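Local coordinates for protein prophenoloxidase b (Marsupenaeus japonicus, PDB 3WKY) that is a type 3 copper prophenoloxidase of shrimp hemolymph, whose active form probably hydroxylates monophenols and oxidises o-diphenols, at residues Y188-M193 / R389-F394; E249-P254 / T278-I283; G258-L263 / W271-D276. All blocks are in the same frame, centred on the assembly; numbering follows the deposited sequence. Where two conformers were deposited one is given.

Contact 1 (Y188-M193 / R389-F394); sequences YWREDM and RDPVFF. With CUO (Cu2-o2 cluster), chain J.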
loop_
_atom_site.group_PDB
_atom_site.type_symbol
_atom_site.label_atom_id
_atom_site.label_comp_id
_atom_site.label_asym_id
_atom_site.label_seq_id
_atom_site.Cartn_x
_atom_site.Cartn_y
_atom_site.Cartn_z
ATOM N N TYR A 188 30.257 -19.039 -4.591
ATOM C CA TYR A 188 31.559 -19.542 -5.063
ATOM C C TYR A 188 31.735 -19.314 -6.569
ATOM O O TYR A 188 32.848 -19.085 -7.054
ATOM C CB TYR A 188 31.751 -21.036 -4.741
ATOM C CG TYR A 188 30.849 -21.914 -5.556
ATOM C CD1 TYR A 188 29.568 -22.202 -5.120
ATOM C CD2 TYR A 188 31.267 -22.443 -6.780
ATOM C CE1 TYR A 188 28.732 -22.980 -5.863
ATOM C CE2 TYR A 188 30.430 -23.233 -7.529
ATOM C CZ TYR A 188 29.165 -23.497 -7.061
ATOM O OH TYR A 188 28.311 -24.275 -7.793
ATOM N N TRP A 189 30.628 -19.375 -7.304
ATOM C CA TRP A 189 30.656 -19.269 -8.756
ATOM C C TRP A 189 30.642 -17.799 -9.162
ATOM O O TRP A 189 31.475 -17.367 -9.963
ATOM C CB TRP A 189 29.461 -20.032 -9.333
ATOM C CG TRP A 189 29.523 -20.450 -10.796
ATOM C CD1 TRP A 189 30.026 -21.625 -11.298
ATOM C CD2 TRP A 189 28.998 -19.726 -11.925
ATOM N NE1 TRP A 189 29.857 -21.667 -12.671
ATOM C CE2 TRP A 189 29.237 -20.512 -13.080
ATOM C CE3 TRP A 189 28.350 -18.489 -12.071
ATOM C CZ2 TRP A 189 28.857 -20.096 -14.366
ATOM C CZ3 TRP A 189 27.979 -18.075 -13.341
ATOM C CH2 TRP A 189 28.217 -18.883 -14.470
ATOM N N ARG A 190 29.723 -17.014 -8.594
ATOM C CA ARG A 190 29.666 -15.590 -8.907
ATOM C C ARG A 190 30.967 -14.864 -8.532
ATOM O O ARG A 190 31.382 -13.923 -9.210
ATOM C CB ARG A 190 28.480 -14.915 -8.183
ATOM C CG ARG A 190 27.090 -15.342 -8.684
ATOM C CD ARG A 190 26.037 -14.302 -8.229
ATOM N NE ARG A 190 26.140 -14.158 -6.778
ATOM C CZ ARG A 190 25.371 -14.808 -5.903
ATOM N NH1 ARG A 190 24.369 -15.578 -6.317
ATOM N NH2 ARG A 190 25.581 -14.654 -4.603
ATOM N N GLU A 191 31.607 -15.303 -7.454
ATOM C CA GLU A 191 32.806 -14.632 -6.959
ATOM C C GLU A 191 34.101 -15.253 -7.495
ATOM O O GLU A 191 35.190 -14.775 -7.191
ATOM C CB GLU A 191 32.790 -14.597 -5.428
ATOM C CG GLU A 191 31.648 -13.698 -4.883
ATOM C CD GLU A 191 31.452 -13.783 -3.376
ATOM O OE1 GLU A 191 32.244 -14.471 -2.692
ATOM O OE2 GLU A 191 30.498 -13.146 -2.865
ATOM N N ASP A 192 33.970 -16.290 -8.318
ATOM C CA ASP A 192 35.138 -16.960 -8.910
ATOM C C ASP A 192 36.047 -15.923 -9.566
ATOM O O ASP A 192 35.611 -15.156 -10.425
ATOM C CB ASP A 192 34.686 -18.000 -9.941
ATOM C CG ASP A 192 35.857 -18.759 -10.567
ATOM O OD1 ASP A 192 36.635 -18.148 -11.328
ATOM O OD2 ASP A 192 35.988 -19.973 -10.317
ATOM N N MET A 193 37.305 -15.862 -9.136
ATOM C CA MET A 193 38.175 -14.783 -9.610
ATOM C C MET A 193 38.444 -14.848 -11.112
ATOM O O MET A 193 38.606 -13.812 -11.764
ATOM C CB MET A 193 39.478 -14.720 -8.797
ATOM C CG MET A 193 40.393 -15.920 -8.949
ATOM S SD MET A 193 41.861 -15.685 -7.906
ATOM C CE MET A 193 41.095 -15.453 -6.291
ATOM N N ARG A 389 29.980 -10.720 -9.206
ATOM C CA ARG A 389 29.831 -11.150 -7.812
ATOM C C ARG A 389 28.406 -10.985 -7.271
ATOM O O ARG A 389 27.953 -11.782 -6.450
ATOM C CB ARG A 389 30.770 -10.347 -6.892
ATOM C CG ARG A 389 32.278 -10.554 -7.153
ATOM C CD ARG A 389 33.114 -9.625 -6.255
ATOM N NE ARG A 389 32.904 -9.866 -4.824
ATOM C CZ ARG A 389 33.686 -10.633 -4.063
ATOM N NH1 ARG A 389 34.728 -11.273 -4.590
ATOM N NH2 ARG A 389 33.422 -10.769 -2.771
ATOM N N ASP A 390 27.721 -9.933 -7.714
ATOM C CA ASP A 390 26.439 -9.524 -7.119
ATOM C C ASP A 390 25.313 -10.359 -7.711
ATOM O O ASP A 390 25.201 -10.454 -8.933
ATOM C CB ASP A 390 26.212 -8.032 -7.425
ATOM C CG ASP A 390 25.124 -7.392 -6.572
ATOM O OD1 ASP A 390 24.093 -8.046 -6.292
ATOM O OD2 ASP A 390 25.286 -6.200 -6.210
ATOM N N PRO A 391 24.470 -10.988 -6.860
ATOM C CA PRO A 391 23.345 -11.736 -7.447
ATOM C C PRO A 391 22.481 -10.890 -8.386
ATOM O O PRO A 391 21.899 -11.425 -9.337
ATOM C CB PRO A 391 22.537 -12.204 -6.220
ATOM C CG PRO A 391 23.010 -11.282 -5.066
ATOM C CD PRO A 391 24.473 -11.056 -5.385
ATOM N N VAL A 392 22.400 -9.584 -8.139
ATOM C CA VAL A 392 21.574 -8.752 -9.002
ATOM C C VAL A 392 22.157 -8.616 -10.409
ATOM O O VAL A 392 21.436 -8.271 -11.345
ATOM C CB VAL A 392 21.279 -7.361 -8.390
ATOM C CG1 VAL A 392 22.408 -6.357 -8.705
ATOM C CG2 VAL A 392 19.954 -6.836 -8.916
ATOM N N PHE A 393 23.451 -8.891 -10.567
ATOM C CA PHE A 393 24.031 -8.937 -11.915
ATOM C C PHE A 393 23.209 -9.853 -12.814
ATOM O O PHE A 393 22.911 -9.534 -13.987
ATOM C CB PHE A 393 25.472 -9.453 -11.874
ATOM C CG PHE A 393 26.100 -9.568 -13.240
ATOM C CD1 PHE A 393 26.748 -8.481 -13.809
ATOM C CD2 PHE A 393 26.003 -10.755 -13.968
ATOM C CE1 PHE A 393 27.312 -8.580 -15.086
ATOM C CE2 PHE A 393 26.559 -10.872 -15.247
ATOM C CZ PHE A 393 27.214 -9.776 -15.810
ATOM N N PHE A 394 22.860 -11.010 -12.274
ATOM C CA PHE A 394 22.189 -12.010 -13.091
ATOM C C PHE A 394 20.703 -11.718 -13.251
ATOM O O PHE A 394 20.096 -12.099 -14.244
ATOM C CB PHE A 394 22.482 -13.414 -12.563
ATOM C CG PHE A 394 23.917 -13.812 -12.748
ATOM C CD1 PHE A 394 24.329 -14.443 -13.922
ATOM C CD2 PHE A 394 24.867 -13.507 -11.776
ATOM C CE1 PHE A 394 25.673 -14.781 -14.116
ATOM C CE2 PHE A 394 26.205 -13.838 -11.956
ATOM C CZ PHE A 394 26.605 -14.490 -13.127
HETATM CU CU1 CUO J . 29.028 -7.639 -18.952
HETATM CU CU2 CUO J . 26.167 -5.826 -17.727
HETATM O O1 CUO J . 27.804 -6.066 -18.820
HETATM O O2 CUO J . 28.214 -6.410 -17.249
HETATM O O HOH W 1 28.358 -13.566 -4.483
HETATM O O HOH W 2 35.651 -11.976 -7.197
#
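Arg-190 and Arg-389 bring the two backbones closest, their CA atoms 4.6 Å apart, where the end of helix 187-190 meets the turn that leads into helix 391-409. Arg-190 carries much of the contact. Its chain bends at chi3 (-55°), which turns NE toward the carbonyl of Arg-389. NE donates to Arg-389 O over 3.0 Å, at 153°. The oxygen lies near the guanidinium plane, but the donor sits above the carbonyl plane. Pro-391 covers one face of the same guanidinium, with CB 3.8 Å above its centre. The aliphatic part of Arg-190 packs on Phe-394, CG to CE2 at 3.7 Å. Phe-394 CZ also meets the edge of the Trp-189 indole at CZ3, 3.8 Å away. Beyond the segments, Tyr-233 stacks on Phe-394 and its OH bonds Arg-190 NH1.

Glu-191 and Arg-389 form the second half. Their side chains cross at about a right angle, with carboxylate and guanidinium stacked, planes 5° apart. Glu-191 CG lies over the guanidinium centre. The salt bridge from Glu-191 OE2 to Arg-389 NH2 is long, 3.8 Å, and no N-H points at the oxygen. A water accepts from Arg-190 NH2 and donates to Glu-191 OE2 and Arg-389 O. Tyr-259 OH is a further partner of Glu-191 OE2.

Asp-390 is the N-cap of helix 391-409; its OD1 accepts from Val-392 N, while OD2 forms a salt bridge with Arg-274. In the first turn, Phe-393 CE1 comes within 3.2 Å of O2 of the dicopper-dioxygen cluster. The contact thus ties the start of a helix lining the copper site to helix 187-190. Two buried arginines lie close here, and Glu-191 would partly offset their charge through stacking and water rather than a direct hydrogen bond.

Contact 2 (E249-P254 / T278-I283); sequences EDWRIP and TFFQDI. With EDO (1,2-ethanediol), chain M.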
loop_
_atom_site.group_PDB
_atom_site.type_symbol
_atom_site.label_atom_id
_atom_site.label_comp_id
_atom_site.label_asym_id
_atom_site.label_seq_id
_atom_site.Cartn_x
_atom_site.Cartn_y
_atom_site.Cartn_z
ATOM N N GLU A 249 12.607 -6.782 -13.951
ATOM C CA GLU A 249 11.914 -6.094 -15.045
ATOM C C GLU A 249 10.883 -5.081 -14.594
ATOM O O GLU A 249 10.652 -4.081 -15.276
ATOM C CB GLU A 249 11.229 -7.112 -15.952
ATOM C CG GLU A 249 12.212 -7.811 -16.816
ATOM C CD GLU A 249 11.569 -8.788 -17.775
ATOM O OE1 GLU A 249 10.394 -9.187 -17.564
ATOM O OE2 GLU A 249 12.267 -9.150 -18.736
ATOM N N ASP A 250 10.251 -5.342 -13.455
ATOM C CA ASP A 250 9.295 -4.379 -12.899
ATOM C C ASP A 250 10.067 -3.523 -11.918
ATOM O O ASP A 250 10.297 -3.915 -10.775
ATOM C CB ASP A 250 8.134 -5.095 -12.200
ATOM C CG ASP A 250 7.089 -4.134 -11.663
ATOM O OD1 ASP A 250 7.371 -2.920 -11.541
ATOM O OD2 ASP A 250 5.976 -4.599 -11.350
ATOM N N TRP A 251 10.468 -2.345 -12.373
ATOM C CA TRP A 251 11.436 -1.554 -11.626
ATOM C C TRP A 251 10.789 -0.764 -10.488
ATOM O O TRP A 251 11.451 0.034 -9.816
ATOM C CB TRP A 251 12.223 -0.655 -12.584
ATOM C CG TRP A 251 12.998 -1.470 -13.590
ATOM C CD1 TRP A 251 13.415 -2.767 -13.444
ATOM C CD2 TRP A 251 13.419 -1.057 -14.904
ATOM N NE1 TRP A 251 14.072 -3.179 -14.583
ATOM C CE2 TRP A 251 14.091 -2.148 -15.490
ATOM C CE3 TRP A 251 13.297 0.132 -15.634
ATOM C CZ2 TRP A 251 14.650 -2.085 -16.776
ATOM C CZ3 TRP A 251 13.845 0.194 -16.915
ATOM C CH2 TRP A 251 14.508 -0.911 -17.473
ATOM N N ARG A 252 9.506 -1.019 -10.253
ATOM C CA ARG A 252 8.873 -0.355 -9.122
ATOM C C ARG A 252 8.880 -1.265 -7.884
ATOM O O ARG A 252 8.530 -0.832 -6.791
ATOM C CB ARG A 252 7.471 0.151 -9.493
ATOM C CG ARG A 252 7.473 1.495 -10.261
ATOM C CD ARG A 252 8.259 1.455 -11.585
ATOM N NE ARG A 252 8.557 2.785 -12.123
ATOM C CZ ARG A 252 7.675 3.552 -12.763
ATOM N NH1 ARG A 252 6.431 3.119 -12.933
ATOM N NH2 ARG A 252 8.024 4.754 -13.231
ATOM N N ILE A 253 9.329 -2.503 -8.065
ATOM C CA ILE A 253 9.457 -3.504 -7.001
ATOM C C ILE A 253 10.885 -3.403 -6.455
ATOM O O ILE A 253 11.832 -3.390 -7.237
ATOM C CB ILE A 253 9.249 -4.947 -7.580
ATOM C CG1 ILE A 253 7.868 -5.098 -8.223
ATOM C CG2 ILE A 253 9.444 -6.013 -6.511
ATOM C CD1 ILE A 253 7.587 -6.506 -8.770
ATOM N N PRO A 254 11.052 -3.325 -5.120
ATOM C CA PRO A 254 12.429 -3.278 -4.587
ATOM C C PRO A 254 13.211 -4.546 -4.924
ATOM O O PRO A 254 12.624 -5.620 -5.064
ATOM C CB PRO A 254 12.229 -3.168 -3.067
ATOM C CG PRO A 254 10.829 -3.668 -2.819
ATOM C CD PRO A 254 10.033 -3.334 -4.054
ATOM N N THR A 278 16.065 -3.015 -1.541
ATOM C CA THR A 278 16.441 -1.660 -1.932
ATOM C C THR A 278 15.786 -1.319 -3.272
ATOM O O THR A 278 15.824 -2.125 -4.213
ATOM C CB THR A 278 17.982 -1.551 -2.032
ATOM O OG1 THR A 278 18.545 -1.727 -0.722
ATOM C CG2 THR A 278 18.408 -0.188 -2.586
ATOM N N PHE A 279 15.187 -0.135 -3.367
ATOM C CA PHE A 279 14.561 0.296 -4.618
ATOM C C PHE A 279 15.580 0.750 -5.660
ATOM O O PHE A 279 16.622 1.332 -5.337
ATOM C CB PHE A 279 13.549 1.430 -4.381
ATOM C CG PHE A 279 12.279 0.985 -3.696
ATOM C CD1 PHE A 279 11.190 0.543 -4.444
ATOM C CD2 PHE A 279 12.169 1.028 -2.308
ATOM C CE1 PHE A 279 10.011 0.144 -3.820
ATOM C CE2 PHE A 279 11.000 0.618 -1.678
ATOM C CZ PHE A 279 9.920 0.174 -2.433
ATOM N N PHE A 280 15.245 0.465 -6.918
ATOM C CA PHE A 280 15.916 0.977 -8.109
ATOM C C PHE A 280 15.394 2.409 -8.269
ATOM O O PHE A 280 14.209 2.621 -8.565
ATOM C CB PHE A 280 15.467 0.066 -9.262
ATOM C CG PHE A 280 16.135 0.309 -10.608
ATOM C CD1 PHE A 280 17.369 -0.263 -10.913
ATOM C CD2 PHE A 280 15.460 1.007 -11.613
ATOM C CE1 PHE A 280 17.943 -0.095 -12.192
ATOM C CE2 PHE A 280 16.015 1.181 -12.880
ATOM C CZ PHE A 280 17.264 0.621 -13.176
ATOM N N GLN A 281 16.261 3.399 -8.047
ATOM C CA GLN A 281 15.803 4.792 -7.939
ATOM C C GLN A 281 16.526 5.741 -8.876
ATOM O O GLN A 281 17.658 5.472 -9.280
ATOM C CB GLN A 281 16.003 5.299 -6.513
ATOM C CG GLN A 281 15.233 4.534 -5.464
ATOM C CD GLN A 281 15.909 4.613 -4.113
ATOM O OE1 GLN A 281 15.803 5.634 -3.426
ATOM N NE2 GLN A 281 16.649 3.552 -3.738
ATOM N N ASP A 282 15.872 6.860 -9.190
ATOM C CA ASP A 282 16.474 7.909 -10.016
ATOM C C ASP A 282 17.848 8.262 -9.470
ATOM O O ASP A 282 18.018 8.414 -8.257
ATOM C CB ASP A 282 15.629 9.198 -9.974
ATOM C CG ASP A 282 14.226 9.030 -10.545
ATOM O OD1 ASP A 282 13.951 8.064 -11.282
ATOM O OD2 ASP A 282 13.383 9.912 -10.275
ATOM N N ILE A 283 18.836 8.396 -10.350
ATOM C CA ILE A 283 20.161 8.776 -9.885
ATOM C C ILE A 283 20.338 10.253 -10.074
ATOM O O ILE A 283 20.439 10.734 -11.199
ATOM C CB ILE A 283 21.280 8.064 -10.652
ATOM C CG1 ILE A 283 21.164 6.561 -10.461
ATOM C CG2 ILE A 283 22.639 8.566 -10.167
ATOM C CD1 ILE A 283 21.229 6.107 -9.017
HETATM C C1 EDO M . 15.077 1.418 0.257
HETATM O O1 EDO M . 15.416 1.720 -1.102
HETATM C C2 EDO M . 16.329 1.041 1.049
HETATM O O2 EDO M . 17.251 2.139 1.146
HETATM O O HOH W 3 12.743 -0.829 -7.491
HETATM O O HOH W 4 11.562 2.397 -9.002
#
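Pro-254 lies over Phe-279, and Trp-251 lies beside Phe-280. Pro-254 CB sits 3.9 Å from the centroid of the Phe-279 ring, 5° off its normal, a CH-pi contact. Pro-254 CD approaches ring atom CE1 to 3.5 Å. Arg-252 O meets the edge of the same ring, in its plane. In the second pair the side chains point the same way. Phe-280 CD2 touches Trp-251 CB at 3.8 Å, and the ring planes are inclined at 39°. With CG anti to the backbone N (chi1 -174°), the Phe-280 ring lies alongside Trp-251, CE2 over one face of the indole toward its rim.

No direct hydrogen bond joins the segments; a water does. It accepts from Phe-280 N and donates to Trp-251 O and Ile-253 O. Both segments belong to the long loop region between helices 218-239 and 294-310 of the copper-containing domain. A type I turn, Asp-250 to Ile-253, shapes the first. An Asx turn braces it, with Arg-252 N donating to Asp-250 OD1 over 3.1 Å.

Further out, Phe-363 stacks on Phe-280. Arg-301 makes a cation-pi contact with Trp-251, while Phe-248 O accepts from Trp-251 NE1. Thr-278 OG1 is hydrogen-bonded to Gln-275 O of its own chain and to Gln-275 OE1 of a neighbouring subunit.

Contact 3 (G258-L263 / W271-D276); sequences GYFPHL and WSSRQD. With EDO (1,2-ethanediol), chain K.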
loop_
_atom_site.group_PDB
_atom_site.type_symbol
_atom_site.label_atom_id
_atom_site.label_comp_id
_atom_site.label_asym_id
_atom_site.label_seq_id
_atom_site.Cartn_x
_atom_site.Cartn_y
_atom_site.Cartn_z
ATOM N N GLY A 258 19.879 -8.162 -1.419
ATOM C CA GLY A 258 20.990 -7.236 -1.397
ATOM C C GLY A 258 22.293 -8.004 -1.565
ATOM O O GLY A 258 22.289 -9.215 -1.838
ATOM N N TYR A 259 23.409 -7.303 -1.407
ATOM C CA TYR A 259 24.719 -7.934 -1.529
ATOM C C TYR A 259 25.746 -7.079 -0.799
ATOM O O TYR A 259 25.799 -5.865 -0.977
ATOM C CB TYR A 259 25.096 -8.137 -3.007
ATOM C CG TYR A 259 26.463 -8.777 -3.172
ATOM C CD1 TYR A 259 26.726 -10.038 -2.646
ATOM C CD2 TYR A 259 27.501 -8.098 -3.819
ATOM C CE1 TYR A 259 27.983 -10.621 -2.760
ATOM C CE2 TYR A 259 28.760 -8.682 -3.950
ATOM C CZ TYR A 259 28.995 -9.933 -3.409
ATOM O OH TYR A 259 30.246 -10.514 -3.519
ATOM N N PHE A 260 26.525 -7.725 0.057
ATOM C CA PHE A 260 27.593 -7.067 0.786
ATOM C C PHE A 260 28.912 -7.697 0.310
ATOM O O PHE A 260 29.247 -8.817 0.690
ATOM C CB PHE A 260 27.393 -7.277 2.288
ATOM C CG PHE A 260 26.195 -6.529 2.858
ATOM C CD1 PHE A 260 24.888 -6.915 2.549
ATOM C CD2 PHE A 260 26.387 -5.443 3.702
ATOM C CE1 PHE A 260 23.791 -6.208 3.077
ATOM C CE2 PHE A 260 25.305 -4.736 4.231
ATOM C CZ PHE A 260 24.013 -5.113 3.926
ATOM N N PRO A 261 29.651 -6.981 -0.541
ATOM C CA PRO A 261 30.805 -7.585 -1.230
ATOM C C PRO A 261 32.004 -7.934 -0.336
ATOM O O PRO A 261 32.783 -8.834 -0.683
ATOM C CB PRO A 261 31.199 -6.509 -2.261
ATOM C CG PRO A 261 30.670 -5.216 -1.687
ATOM C CD PRO A 261 29.367 -5.610 -1.009
ATOM N N HIS A 262 32.147 -7.240 0.789
ATOM C CA HIS A 262 33.316 -7.404 1.662
ATOM C C HIS A 262 34.631 -7.188 0.905
ATOM O O HIS A 262 35.559 -7.988 1.018
ATOM C CB HIS A 262 33.286 -8.772 2.358
ATOM C CG HIS A 262 32.145 -8.931 3.317
ATOM N ND1 HIS A 262 30.904 -9.394 2.932
ATOM C CD2 HIS A 262 32.050 -8.665 4.641
ATOM C CE1 HIS A 262 30.099 -9.416 3.980
ATOM N NE2 HIS A 262 30.771 -8.985 5.030
ATOM N N LEU A 263 34.691 -6.108 0.131
ATOM C CA LEU A 263 35.884 -5.748 -0.647
ATOM C C LEU A 263 36.319 -4.324 -0.337
ATOM O O LEU A 263 35.477 -3.442 -0.153
ATOM C CB LEU A 263 35.602 -5.840 -2.148
ATOM C CG LEU A 263 35.278 -7.220 -2.730
ATOM C CD1 LEU A 263 34.961 -7.085 -4.214
ATOM C CD2 LEU A 263 36.427 -8.207 -2.513
ATOM N N TRP A 271 34.086 -0.953 -0.809
ATOM C CA TRP A 271 32.987 -0.877 -1.758
ATOM C C TRP A 271 31.667 -0.788 -1.000
ATOM O O TRP A 271 31.462 -1.474 0.009
ATOM C CB TRP A 271 32.947 -2.118 -2.665
ATOM C CG TRP A 271 34.095 -2.194 -3.651
ATOM C CD1 TRP A 271 35.375 -2.603 -3.393
ATOM C CD2 TRP A 271 34.053 -1.854 -5.048
ATOM N NE1 TRP A 271 36.134 -2.524 -4.539
ATOM C CE2 TRP A 271 35.348 -2.078 -5.570
ATOM C CE3 TRP A 271 33.048 -1.391 -5.907
ATOM C CZ2 TRP A 271 35.663 -1.843 -6.911
ATOM C CZ3 TRP A 271 33.365 -1.149 -7.232
ATOM C CH2 TRP A 271 34.665 -1.378 -7.724
ATOM N N SER A 272 30.761 0.030 -1.517
ATOM C CA SER A 272 29.426 0.140 -0.946
ATOM C C SER A 272 28.683 -1.183 -1.067
ATOM O O SER A 272 28.946 -1.981 -1.972
ATOM C CB SER A 272 28.648 1.248 -1.647
ATOM O OG SER A 272 29.234 2.504 -1.332
ATOM N N SER A 273 27.766 -1.412 -0.136
ATOM C CA SER A 273 26.928 -2.605 -0.150
ATOM C C SER A 273 25.506 -2.195 -0.527
ATOM O O SER A 273 25.213 -1.009 -0.704
ATOM C CB SER A 273 26.921 -3.247 1.235
ATOM O OG SER A 273 28.228 -3.638 1.634
ATOM N N ARG A 274 24.618 -3.172 -0.630
ATOM C CA ARG A 274 23.223 -2.882 -0.906
ATOM C C ARG A 274 22.384 -3.758 -0.000
ATOM O O ARG A 274 22.480 -4.976 -0.061
ATOM C CB ARG A 274 22.864 -3.181 -2.368
ATOM C CG ARG A 274 21.412 -2.781 -2.718
ATOM C CD ARG A 274 21.019 -3.192 -4.143
ATOM N NE ARG A 274 21.032 -4.653 -4.291
ATOM C CZ ARG A 274 22.002 -5.362 -4.870
ATOM N NH1 ARG A 274 23.065 -4.761 -5.398
ATOM N NH2 ARG A 274 21.904 -6.687 -4.923
ATOM N N GLN A 275 21.576 -3.132 0.855
ATOM C CA GLN A 275 20.707 -3.878 1.761
ATOM C C GLN A 275 19.642 -4.637 0.991
ATOM O O GLN A 275 19.254 -4.236 -0.115
ATOM C CB GLN A 275 20.028 -2.914 2.747
ATOM C CG GLN A 275 21.030 -2.272 3.706
ATOM C CD GLN A 275 20.463 -1.090 4.462
ATOM O OE1 GLN A 275 21.221 -0.270 4.977
ATOM N NE2 GLN A 275 19.129 -0.991 4.533
ATOM N N ASP A 276 19.143 -5.718 1.584
ATOM C CA ASP A 276 17.944 -6.364 1.048
ATOM C C ASP A 276 16.818 -5.333 0.877
ATOM O O ASP A 276 16.719 -4.361 1.650
ATOM C CB ASP A 276 17.445 -7.471 1.983
ATOM C CG ASP A 276 18.347 -8.699 2.013
ATOM O OD1 ASP A 276 19.113 -8.971 1.060
ATOM O OD2 ASP A 276 18.260 -9.441 3.010
HETATM C C1 EDO K . 14.511 -1.750 3.850
HETATM O O1 EDO K . 14.465 -2.047 5.254
HETATM C C2 EDO K . 15.938 -1.392 3.440
HETATM O O2 EDO K . 16.809 -2.531 3.569
HETATM O O HOH W 5 30.427 -5.322 2.296
HETATM O O HOH W 6 32.532 -4.025 0.988
#
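Tyr-259 and Arg-274 form a single antiparallel bridge, a hydrogen-bonded pair inside the long loop between helices 218-239 and 294-310. Two backbone bonds make the bridge: Tyr-259 N to Arg-274 O, 2.8 Å, and Arg-274 N to Tyr-259 O, 3.0 Å. At one end Trp-271 N donates to Leu-263 O; at the other Gly-258 N reaches Asp-276 OD1 over 2.7 Å, on its anti lone pair. Gly-258 CA lies 3.0 Å from Arg-274 O, and a CB would clash there.

Packing is led by Phe-260, whose ring takes Ser-273 CB over one face; CD2 is 3.3 Å from that carbon. Its CZ meets Gln-275 CG. An alanine in place of Phe-260 would probably leave Ser-273 CB and Gln-275 CG without their aromatic cover and open a gap between the segments. Leu-263 CB packs on Trp-271 CD1 at 3.5 Å.

Charged groups extend the contact. Tyr-259 N lies over one face of the Arg-274 guanidinium, toward its rim, and Arg-274 NH1 forms a salt bridge with Asp-390. Asp-276 OD2 pairs with Lys-373 of a neighbouring subunit. Water adds a bridge: one molecule accepts from His-262 N and donates to Ser-273 OG, 2.8 Å from the water oxygen.

How the contacts relate
Contacts 1 and 3 are buried, with centres about 12 Å apart, and they touch. Contact 2 is partly exposed and lies farther from the centre of the chain. All three belong to the copper-containing domain. Contact 1 joins two helix ends and contains a residue of the copper pocket. Contacts 2 and 3 share one long loop region, contact 3 nested inside contact 2. Their chemistry differs: buried guanidinium groups dominate contact 1, aromatic packing and bridging water contact 2, and direct backbone bonds contact 3. A hydrogen bond between Tyr-259 and Glu-191 and a salt bridge between Arg-274 and Asp-390 couple contacts 1 and 3. Contacts 2 and 3 also reach neighbouring subunits; contact 1 does not.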